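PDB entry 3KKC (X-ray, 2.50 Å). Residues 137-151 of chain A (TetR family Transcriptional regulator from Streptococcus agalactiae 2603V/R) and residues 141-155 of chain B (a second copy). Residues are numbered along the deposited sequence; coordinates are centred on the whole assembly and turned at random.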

ATOM      1  N   GLU A 137       9.965 -12.754  15.557  1.00 86.45           N
ATOM      2  CA  GLU A 137       8.572 -13.055  15.276  1.00 83.64           C
ATOM      3  C   GLU A 137       7.833 -11.869  14.630  1.00 78.43           C
ATOM      4  O   GLU A 137       7.041 -12.038  13.703  1.00 72.53           O
ATOM      5  CB  GLU A 137       7.872 -13.539  16.550  1.00 90.33           C
ATOM      6  CG  GLU A 137       6.693 -14.472  16.307  1.00 99.43           C
ATOM      7  CD  GLU A 137       7.074 -15.752  15.559  1.00104.58           C
ATOM      8  OE1 GLU A 137       6.199 -16.290  14.849  1.00106.38           O
ATOM      9  OE2 GLU A 137       8.233 -16.221  15.680  1.00104.01           O
ATOM     10  N   ASP A 138       8.106 -10.661  15.093  1.00 80.91           N
ATOM     11  CA  ASP A 138       7.378  -9.511  14.565  1.00 78.36           C
ATOM     12  C   ASP A 138       7.725  -9.216  13.101  1.00 72.63           C
ATOM     13  O   ASP A 138       6.888  -8.740  12.337  1.00 75.93           O
ATOM     14  CB  ASP A 138       7.542  -8.278  15.467  1.00 80.84           C
ATOM     15  CG  ASP A 138       8.973  -7.796  15.553  1.00 88.00           C
ATOM     16  OD1 ASP A 138       9.902  -8.630  15.485  1.00 91.84           O
ATOM     17  OD2 ASP A 138       9.164  -6.571  15.686  1.00 90.50           O
ATOM     18  N   PHE A 139       8.953  -9.527  12.708  1.00 64.97           N
ATOM     19  CA  PHE A 139       9.371  -9.286  11.346  1.00 65.30           C
ATOM     20  C   PHE A 139       8.719 -10.338  10.496  1.00 66.59           C
ATOM     21  O   PHE A 139       8.312 -10.090   9.361  1.00 70.21           O
ATOM     22  CB  PHE A 139      10.882  -9.424  11.227  1.00 72.11           C
ATOM     23  CG  PHE A 139      11.415  -9.067   9.869  1.00 68.04           C
ATOM     24  CD1 PHE A 139      11.886  -7.796   9.613  1.00 66.80           C
ATOM     25  CD2 PHE A 139      11.435  -9.997   8.857  1.00 64.08           C
ATOM     26  CE1 PHE A 139      12.369  -7.473   8.378  1.00 65.42           C
ATOM     27  CE2 PHE A 139      11.922  -9.677   7.620  1.00 63.67           C
ATOM     28  CZ  PHE A 139      12.387  -8.419   7.378  1.00 63.47           C
ATOM     29  N   LEU A 140       8.637 -11.534  11.058  1.00 67.74           N
ATOM     30  CA  LEU A 140       7.932 -12.623  10.420  1.00 64.91           C
ATOM     31  C   LEU A 140       6.467 -12.211  10.196  1.00 67.45           C
ATOM     32  O   LEU A 140       5.962 -12.243   9.065  1.00 65.57           O
ATOM     33  CB  LEU A 140       8.034 -13.888  11.272  1.00 67.77           C
ATOM     34  CG  LEU A 140       8.636 -15.119  10.590  1.00 77.21           C
ATOM     35  CD1 LEU A 140       9.624 -14.736   9.491  1.00 79.33           C
ATOM     36  CD2 LEU A 140       9.314 -15.990  11.632  1.00 78.69           C
ATOM     37  N   LYS A 141       5.787 -11.799  11.261  1.00 67.26           N
ATOM     38  CA  LYS A 141       4.381 -11.510  11.127  1.00 68.03           C
ATOM     39  C   LYS A 141       4.203 -10.530   9.982  1.00 72.60           C
ATOM     40  O   LYS A 141       3.441 -10.812   9.047  1.00 69.01           O
ATOM     41  CB  LYS A 141       3.791 -10.962  12.417  1.00 69.92           C
ATOM     42  CG  LYS A 141       2.274 -10.960  12.379  1.00 77.08           C
ATOM     43  CD  LYS A 141       1.686 -10.345  13.631  1.00 79.63           C
ATOM     44  CE  LYS A 141       0.238 -10.748  13.780  1.00 82.15           C
ATOM     45  NZ  LYS A 141      -0.303 -10.255  15.075  1.00 85.73           N
ATOM     46  N   GLN A 142       4.947  -9.415  10.042  1.00 68.61           N
ATOM     47  CA  GLN A 142       4.815  -8.315   9.079  1.00 62.87           C
ATOM     48  C   GLN A 142       5.188  -8.682   7.630  1.00 60.72           C
ATOM     49  O   GLN A 142       4.511  -8.303   6.679  1.00 63.03           O
ATOM     50  CB  GLN A 142       5.635  -7.110   9.550  1.00 69.96           C
ATOM     51  CG  GLN A 142       5.961  -6.084   8.455  1.00 71.19           C
ATOM     52  CD  GLN A 142       7.184  -6.444   7.632  1.00 68.73           C
ATOM     53  OE1 GLN A 142       8.159  -6.966   8.162  1.00 72.12           O
ATOM     54  NE2 GLN A 142       7.134  -6.170   6.328  1.00 68.52           N
ATOM     55  N   PHE A 143       6.265  -9.421   7.442  1.00 62.46           N
ATOM     56  CA  PHE A 143       6.644  -9.795   6.083  1.00 60.70           C
ATOM     57  C   PHE A 143       5.611 -10.725   5.432  1.00 64.52           C
ATOM     58  O   PHE A 143       5.375 -10.682   4.225  1.00 64.16           O
ATOM     59  CB  PHE A 143       8.008 -10.464   6.114  1.00 55.85           C
ATOM     60  CG  PHE A 143       8.605 -10.728   4.752  1.00 59.90           C
ATOM     61  CD1 PHE A 143       9.584  -9.887   4.230  1.00 64.12           C
ATOM     62  CD2 PHE A 143       8.234 -11.854   4.019  1.00 60.02           C
ATOM     63  CE1 PHE A 143      10.163 -10.145   2.981  1.00 66.36           C
ATOM     64  CE2 PHE A 143       8.806 -12.130   2.776  1.00 60.02           C
ATOM     65  CZ  PHE A 143       9.766 -11.279   2.254  1.00 66.37           C
ATOM     66  N   LEU A 144       5.002 -11.574   6.249  1.00 68.69           N
ATOM     67  CA  LEU A 144       4.168 -12.655   5.746  1.00 72.42           C
ATOM     68  C   LEU A 144       2.783 -12.120   5.351  1.00 77.46           C
ATOM     69  O   LEU A 144       2.307 -12.345   4.230  1.00 77.40           O
ATOM     70  CB  LEU A 144       4.030 -13.734   6.824  1.00 68.10           C
ATOM     71  CG  LEU A 144       4.682 -15.109   6.711  1.00 66.25           C
ATOM     72  CD1 LEU A 144       5.585 -15.214   5.516  1.00 59.60           C
ATOM     73  CD2 LEU A 144       5.419 -15.413   7.985  1.00 69.16           C
ATOM     74  N   LEU A 145       2.151 -11.413   6.288  1.00 74.09           N
ATOM     75  CA  LEU A 145       0.827 -10.849   6.086  1.00 74.00           C
ATOM     76  C   LEU A 145       0.853  -9.864   4.947  1.00 78.23           C
ATOM     77  O   LEU A 145       0.008  -9.909   4.063  1.00 83.29           O
ATOM     78  CB  LEU A 145       0.340 -10.154   7.354  1.00 72.00           C
ATOM     79  CG  LEU A 145      -0.833 -10.841   8.044  1.00 73.38           C
ATOM     80  CD1 LEU A 145      -0.930 -12.272   7.621  1.00 70.22           C
ATOM     81  CD2 LEU A 145      -0.690 -10.750   9.553  1.00 80.77           C
ATOM     82  N   SER A 146       1.840  -8.979   4.959  1.00 76.64           N
ATOM     83  CA  SER A 146       1.909  -7.947   3.944  1.00 74.59           C
ATOM     84  C   SER A 146       2.247  -8.502   2.560  1.00 68.98           C
ATOM     85  O   SER A 146       1.760  -7.991   1.546  1.00 73.47           O
ATOM     86  CB  SER A 146       2.906  -6.859   4.339  1.00 76.41           C
ATOM     87  OG  SER A 146       3.638  -6.458   3.196  1.00 78.60           O
ATOM     88  N   SER A 147       3.083  -9.533   2.499  1.00 54.97           N
ATOM     89  CA  SER A 147       3.405 -10.107   1.197  1.00 60.96           C
ATOM     90  C   SER A 147       2.228 -10.963   0.672  1.00 65.99           C
ATOM     91  O   SER A 147       2.062 -11.165  -0.536  1.00 62.22           O
ATOM     92  CB  SER A 147       4.669 -10.948   1.279  1.00 63.88           C
ATOM     93  OG  SER A 147       4.351 -12.224   1.811  1.00 72.60           O
ATOM     94  N   PHE A 148       1.409 -11.474   1.582  1.00 69.49           N
ATOM     95  CA  PHE A 148       0.209 -12.157   1.134  1.00 76.54           C
ATOM     96  C   PHE A 148      -0.740 -11.146   0.482  1.00 72.30           C
ATOM     97  O   PHE A 148      -1.121 -11.324  -0.684  1.00 67.77           O
ATOM     98  CB  PHE A 148      -0.468 -12.930   2.268  1.00 77.13           C
ATOM     99  CG  PHE A 148      -1.746 -13.600   1.856  1.00 75.99           C
ATOM    100  CD1 PHE A 148      -1.726 -14.842   1.258  1.00 77.89           C
ATOM    101  CD2 PHE A 148      -2.970 -12.981   2.066  1.00 71.32           C
ATOM    102  CE1 PHE A 148      -2.891 -15.454   0.889  1.00 76.30           C
ATOM    103  CE2 PHE A 148      -4.134 -13.589   1.703  1.00 68.94           C
ATOM    104  CZ  PHE A 148      -4.097 -14.820   1.112  1.00 74.77           C
ATOM    105  N   ILE A 149      -1.085 -10.083   1.214  1.00 67.34           N
ATOM    106  CA  ILE A 149      -1.965  -9.040   0.681  1.00 71.97           C
ATOM    107  C   ILE A 149      -1.450  -8.477  -0.631  1.00 74.62           C
ATOM    108  O   ILE A 149      -2.215  -8.313  -1.584  1.00 77.84           O
ATOM    109  CB  ILE A 149      -2.204  -7.872   1.658  1.00 77.80           C
ATOM    110  CG1 ILE A 149      -2.716  -8.385   3.002  1.00 83.18           C
ATOM    111  CG2 ILE A 149      -3.257  -6.946   1.104  1.00 75.55           C
ATOM    112  CD1 ILE A 149      -2.911  -7.307   4.010  1.00 81.61           C
ATOM    113  N   GLU A 150      -0.154  -8.207  -0.700  1.00 73.44           N
ATOM    114  CA  GLU A 150       0.419  -7.649  -1.921  1.00 72.61           C
ATOM    115  C   GLU A 150       0.498  -8.641  -3.086  1.00 68.02           C
ATOM    116  O   GLU A 150       0.231  -8.278  -4.231  1.00 69.62           O
ATOM    117  CB  GLU A 150       1.779  -7.005  -1.650  1.00 77.38           C
ATOM    118  CG  GLU A 150       1.849  -5.546  -2.072  1.00 81.27           C
ATOM    119  CD  GLU A 150       0.949  -4.652  -1.238  1.00 84.84           C
ATOM    120  OE1 GLU A 150       0.969  -4.758   0.011  1.00 84.89           O
ATOM    121  OE2 GLU A 150       0.219  -3.836  -1.834  1.00 86.24           O
ATOM    122  N   THR A 151       0.851  -9.894  -2.828  1.00 68.01           N
ATOM    123  CA  THR A 151       0.796 -10.860  -3.922  1.00 69.72           C
ATOM    124  C   THR A 151      -0.603 -10.794  -4.526  1.00 70.20           C
ATOM    125  O   THR A 151      -0.762 -10.618  -5.739  1.00 71.89           O
ATOM    126  CB  THR A 151       1.118 -12.299  -3.468  1.00 70.43           C
ATOM    127  OG1 THR A 151       2.513 -12.403  -3.189  1.00 72.45           O
ATOM    128  CG2 THR A 151       0.749 -13.326  -4.562  1.00 69.53           C
TER
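Chain B (141-155) KQFLLSSFIETLKWW

Two glutamates of like charge face each other beside the helix crossing: Glu A150 OE1 lies 4.0 Å from Glu B150 OE2, and no clear hydrogen bond or salt bridge joins the two stretches. Chain B 141-155 is helical throughout, as is chain A 137-151; the N-to-C directions make an angle of 131°, nearer antiparallel than parallel, and the axes approach to 9.7 Å. The backbones come nearest at two serines: the CA atoms of Ser A147 and Ser B147 are 6.1 Å apart. From there the register runs in opposite senses, pairing Phe A143 with Thr B151 and Thr A151 with Phe B143. Beside the serines the rings of Phe A143 and Phe B143 meet obliquely, with Phe A143 CE2 3.9 Å from Phe B143 CZ, while Phe A143 CE1 packs 3.4 Å from Ser B147 CB. Ser A147 CB sits 3.7 Å from Phe B143 CE1. Trp B154, side chain t at chi1, loses the most surface to chain A. Gln A142 CG lies over one face of its indole, 3.1 Å from Trp B154 CG, in a CH-pi contact; Phe A139 turns its edge toward the indole, with Phe A139 CD1 3.8 Å from Trp B154 CZ3. Within chain B, Lys B153 NZ forms a salt bridge with Glu B150 OE1 (3.1 Å).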

ATOM      1  N   LYS B 141       9.503 -10.662  -9.393  1.00 73.53           N
ATOM      2  CA  LYS B 141       9.754  -9.212  -9.391  1.00 73.68           C
ATOM      3  C   LYS B 141       8.762  -8.438  -8.539  1.00 77.15           C
ATOM      4  O   LYS B 141       9.138  -7.577  -7.740  1.00 74.45           O
ATOM      5  CB  LYS B 141       9.687  -8.674 -10.824  1.00 73.89           C
ATOM      6  CG  LYS B 141      10.099  -7.224 -10.995  1.00 78.64           C
ATOM      7  CD  LYS B 141      10.227  -6.849 -12.475  1.00 81.08           C
ATOM      8  CE  LYS B 141      10.174  -5.339 -12.680  1.00 82.26           C
ATOM      9  NZ  LYS B 141       9.928  -4.979 -14.107  1.00 82.24           N
ATOM     10  N   GLN B 142       7.483  -8.733  -8.729  1.00 79.71           N
ATOM     11  CA  GLN B 142       6.447  -8.134  -7.906  1.00 75.46           C
ATOM     12  C   GLN B 142       6.681  -8.394  -6.409  1.00 69.64           C
ATOM     13  O   GLN B 142       6.466  -7.524  -5.568  1.00 66.57           O
ATOM     14  CB  GLN B 142       5.079  -8.664  -8.333  1.00 78.56           C
ATOM     15  CG  GLN B 142       3.997  -8.433  -7.311  1.00 77.09           C
ATOM     16  CD  GLN B 142       3.945  -9.549  -6.319  1.00 75.86           C
ATOM     17  OE1 GLN B 142       4.070 -10.717  -6.692  1.00 67.88           O
ATOM     18  NE2 GLN B 142       3.771  -9.208  -5.037  1.00 80.68           N
ATOM     19  N   PHE B 143       7.125  -9.597  -6.085  1.00 63.56           N
ATOM     20  CA  PHE B 143       7.229 -10.020  -4.695  1.00 66.79           C
ATOM     21  C   PHE B 143       8.398  -9.387  -3.941  1.00 74.86           C
ATOM     22  O   PHE B 143       8.262  -9.012  -2.777  1.00 78.76           O
ATOM     23  CB  PHE B 143       7.374 -11.535  -4.655  1.00 66.50           C
ATOM     24  CG  PHE B 143       7.421 -12.098  -3.279  1.00 65.23           C
ATOM     25  CD1 PHE B 143       6.259 -12.482  -2.639  1.00 61.29           C
ATOM     26  CD2 PHE B 143       8.633 -12.257  -2.626  1.00 66.40           C
ATOM     27  CE1 PHE B 143       6.302 -13.018  -1.369  1.00 66.59           C
ATOM     28  CE2 PHE B 143       8.685 -12.792  -1.352  1.00 68.11           C
ATOM     29  CZ  PHE B 143       7.519 -13.188  -0.723  1.00 68.26           C
ATOM     30  N   LEU B 144       9.546  -9.302  -4.612  1.00 74.50           N
ATOM     31  CA  LEU B 144      10.763  -8.727  -4.053  1.00 74.49           C
ATOM     32  C   LEU B 144      10.578  -7.234  -3.780  1.00 74.66           C
ATOM     33  O   LEU B 144      10.765  -6.777  -2.655  1.00 71.25           O
ATOM     34  CB  LEU B 144      11.930  -8.941  -5.025  1.00 71.09           C
ATOM     35  CG  LEU B 144      12.960 -10.052  -4.740  1.00 66.52           C
ATOM     36  CD1 LEU B 144      12.576 -10.903  -3.560  1.00 65.06           C
ATOM     37  CD2 LEU B 144      13.251 -10.926  -5.964  1.00 65.38           C
ATOM     38  N   LEU B 145      10.206  -6.495  -4.827  1.00 76.14           N
ATOM     39  CA  LEU B 145       9.903  -5.057  -4.756  1.00 77.06           C
ATOM     40  C   LEU B 145       8.880  -4.665  -3.672  1.00 74.90           C
ATOM     41  O   LEU B 145       9.130  -3.750  -2.895  1.00 74.71           O
ATOM     42  CB  LEU B 145       9.445  -4.540  -6.128  1.00 74.96           C
ATOM     43  CG  LEU B 145      10.445  -3.764  -7.001  1.00 72.74           C
ATOM     44  CD1 LEU B 145      11.891  -3.898  -6.522  1.00 61.54           C
ATOM     45  CD2 LEU B 145      10.291  -4.142  -8.478  1.00 75.94           C
ATOM     46  N   SER B 146       7.738  -5.348  -3.620  1.00 68.16           N
ATOM     47  CA  SER B 146       6.767  -5.079  -2.577  1.00 63.65           C
ATOM     48  C   SER B 146       7.328  -5.425  -1.207  1.00 63.24           C
ATOM     49  O   SER B 146       7.147  -4.676  -0.244  1.00 62.85           O
ATOM     50  CB  SER B 146       5.454  -5.844  -2.802  1.00 65.04           C
ATOM     51  OG  SER B 146       4.786  -5.382  -3.962  1.00 68.55           O
ATOM     52  N   SER B 147       7.980  -6.574  -1.089  1.00 66.47           N
ATOM     53  CA  SER B 147       8.514  -6.940   0.225  1.00 67.93           C
ATOM     54  C   SER B 147       9.511  -5.867   0.705  1.00 64.56           C
ATOM     55  O   SER B 147       9.518  -5.485   1.882  1.00 62.13           O
ATOM     56  CB  SER B 147       9.126  -8.344   0.236  1.00 68.24           C
ATOM     57  OG  SER B 147      10.180  -8.459  -0.705  1.00 75.29           O
ATOM     58  N   PHE B 148      10.310  -5.347  -0.218  1.00 57.98           N
ATOM     59  CA  PHE B 148      11.299  -4.360   0.162  1.00 69.08           C
ATOM     60  C   PHE B 148      10.617  -3.101   0.666  1.00 71.69           C
ATOM     61  O   PHE B 148      10.828  -2.686   1.804  1.00 67.47           O
ATOM     62  CB  PHE B 148      12.231  -4.028  -1.005  1.00 70.23           C
ATOM     63  CG  PHE B 148      13.400  -3.167  -0.612  1.00 68.42           C
ATOM     64  CD1 PHE B 148      14.447  -3.702   0.130  1.00 67.01           C
ATOM     65  CD2 PHE B 148      13.444  -1.830  -0.979  1.00 67.57           C
ATOM     66  CE1 PHE B 148      15.521  -2.935   0.487  1.00 66.58           C
ATOM     67  CE2 PHE B 148      14.517  -1.037  -0.629  1.00 70.24           C
ATOM     68  CZ  PHE B 148      15.564  -1.592   0.112  1.00 72.38           C
ATOM     69  N   ILE B 149       9.794  -2.512  -0.199  1.00 74.31           N
ATOM     70  CA  ILE B 149       9.116  -1.260   0.082  1.00 70.97           C
ATOM     71  C   ILE B 149       8.305  -1.309   1.371  1.00 64.64           C
ATOM     72  O   ILE B 149       8.294  -0.341   2.136  1.00 65.13           O
ATOM     73  CB  ILE B 149       8.198  -0.877  -1.050  1.00 78.87           C
ATOM     74  CG1 ILE B 149       7.700   0.550  -0.855  1.00 84.61           C
ATOM     75  CG2 ILE B 149       7.029  -1.856  -1.113  1.00 84.29           C
ATOM     76  CD1 ILE B 149       6.381   0.821  -1.579  1.00 91.26           C
ATOM     77  N   GLU B 150       7.649  -2.438   1.618  1.00 55.06           N
ATOM     78  CA  GLU B 150       6.797  -2.585   2.777  1.00 59.04           C
ATOM     79  C   GLU B 150       7.595  -2.882   4.019  1.00 64.80           C
ATOM     80  O   GLU B 150       7.218  -2.475   5.116  1.00 69.23           O
ATOM     81  CB  GLU B 150       5.803  -3.724   2.557  1.00 66.31           C
ATOM     82  CG  GLU B 150       4.860  -3.501   1.384  1.00 77.72           C
ATOM     83  CD  GLU B 150       3.715  -2.560   1.723  1.00 81.18           C
ATOM     84  OE1 GLU B 150       3.495  -1.596   0.961  1.00 82.30           O
ATOM     85  OE2 GLU B 150       3.042  -2.791   2.751  1.00 78.74           O
ATOM     86  N   THR B 151       8.669  -3.649   3.872  1.00 67.33           N
ATOM     87  CA  THR B 151       9.554  -3.882   5.009  1.00 67.98           C
ATOM     88  C   THR B 151      10.149  -2.516   5.367  1.00 69.02           C
ATOM     89  O   THR B 151      10.175  -2.110   6.535  1.00 72.22           O
ATOM     90  CB  THR B 151      10.624  -4.982   4.716  1.00 73.37           C
ATOM     91  OG1 THR B 151       9.973  -6.266   4.691  1.00 86.68           O
ATOM     92  CG2 THR B 151      11.739  -5.007   5.779  1.00 58.72           C
ATOM     93  N   LEU B 152      10.565  -1.777   4.346  1.00 63.07           N
ATOM     94  CA  LEU B 152      11.004  -0.416   4.564  1.00 60.21           C
ATOM     95  C   LEU B 152       9.927   0.353   5.365  1.00 65.92           C
ATOM     96  O   LEU B 152      10.199   0.805   6.481  1.00 66.84           O
ATOM     97  CB  LEU B 152      11.315   0.238   3.232  1.00 55.62           C
ATOM     98  CG  LEU B 152      11.810   1.677   3.308  1.00 63.63           C
ATOM     99  CD1 LEU B 152      13.033   1.734   4.187  1.00 69.12           C
ATOM    100  CD2 LEU B 152      12.116   2.195   1.898  1.00 63.54           C
ATOM    101  N   LYS B 153       8.695   0.437   4.834  1.00 62.56           N
ATOM    102  CA  LYS B 153       7.631   1.191   5.490  1.00 55.07           C
ATOM    103  C   LYS B 153       7.405   0.680   6.891  1.00 58.52           C
ATOM    104  O   LYS B 153       7.218   1.464   7.834  1.00 69.40           O
ATOM    105  CB  LYS B 153       6.330   1.182   4.676  1.00 59.25           C
ATOM    106  CG  LYS B 153       6.311   2.172   3.483  1.00 62.62           C
ATOM    107  CD  LYS B 153       5.263   1.784   2.452  1.00 69.81           C
ATOM    108  CE  LYS B 153       3.849   1.947   3.003  1.00 80.21           C
ATOM    109  NZ  LYS B 153       2.833   1.050   2.351  1.00 81.95           N
ATOM    110  N   TRP B 154       7.471  -0.635   7.059  1.00 51.00           N
ATOM    111  CA  TRP B 154       7.135  -1.218   8.359  1.00 50.11           C
ATOM    112  C   TRP B 154       8.149  -0.797   9.422  1.00 55.89           C
ATOM    113  O   TRP B 154       7.807  -0.497  10.574  1.00 52.47           O
ATOM    114  CB  TRP B 154       7.080  -2.749   8.277  1.00 44.93           C
ATOM    115  CG  TRP B 154       7.045  -3.386   9.651  1.00 41.19           C
ATOM    116  CD1 TRP B 154       5.957  -3.537  10.460  1.00 43.48           C
ATOM    117  CD2 TRP B 154       8.165  -3.905  10.384  1.00 41.25           C
ATOM    118  NE1 TRP B 154       6.324  -4.154  11.653  1.00 46.11           N
ATOM    119  CE2 TRP B 154       7.677  -4.381  11.623  1.00 42.33           C
ATOM    120  CE3 TRP B 154       9.527  -4.038  10.100  1.00 45.17           C
ATOM    121  CZ2 TRP B 154       8.501  -4.963  12.575  1.00 47.66           C
ATOM    122  CZ3 TRP B 154      10.343  -4.624  11.051  1.00 46.60           C
ATOM    123  CH2 TRP B 154       9.830  -5.066  12.275  1.00 50.97           C
ATOM    124  N   TRP B 155       9.408  -0.821   9.006  1.00 57.70           N
ATOM    125  CA  TRP B 155      10.538  -0.513   9.861  1.00 65.31           C
ATOM    126  C   TRP B 155      10.392   0.922  10.322  1.00 66.29           C
ATOM    127  O   TRP B 155      10.489   1.211  11.520  1.00 63.09           O
ATOM    128  CB  TRP B 155      11.814  -0.702   9.039  1.00 67.45           C
ATOM    129  CG  TRP B 155      13.070  -0.244   9.646  1.00 71.22           C
ATOM    130  CD1 TRP B 155      13.565  -0.561  10.890  1.00 72.36           C
ATOM    131  CD2 TRP B 155      14.052   0.585   9.020  1.00 69.87           C
ATOM    132  NE1 TRP B 155      14.779   0.054  11.073  1.00 65.50           N
ATOM    133  CE2 TRP B 155      15.100   0.753   9.938  1.00 66.94           C
ATOM    134  CE3 TRP B 155      14.134   1.214   7.775  1.00 72.70           C
ATOM    135  CZ2 TRP B 155      16.230   1.532   9.641  1.00 73.74           C
ATOM    136  CZ3 TRP B 155      15.261   1.979   7.485  1.00 73.39           C
ATOM    137  CH2 TRP B 155      16.289   2.129   8.413  1.00 71.55           C
TER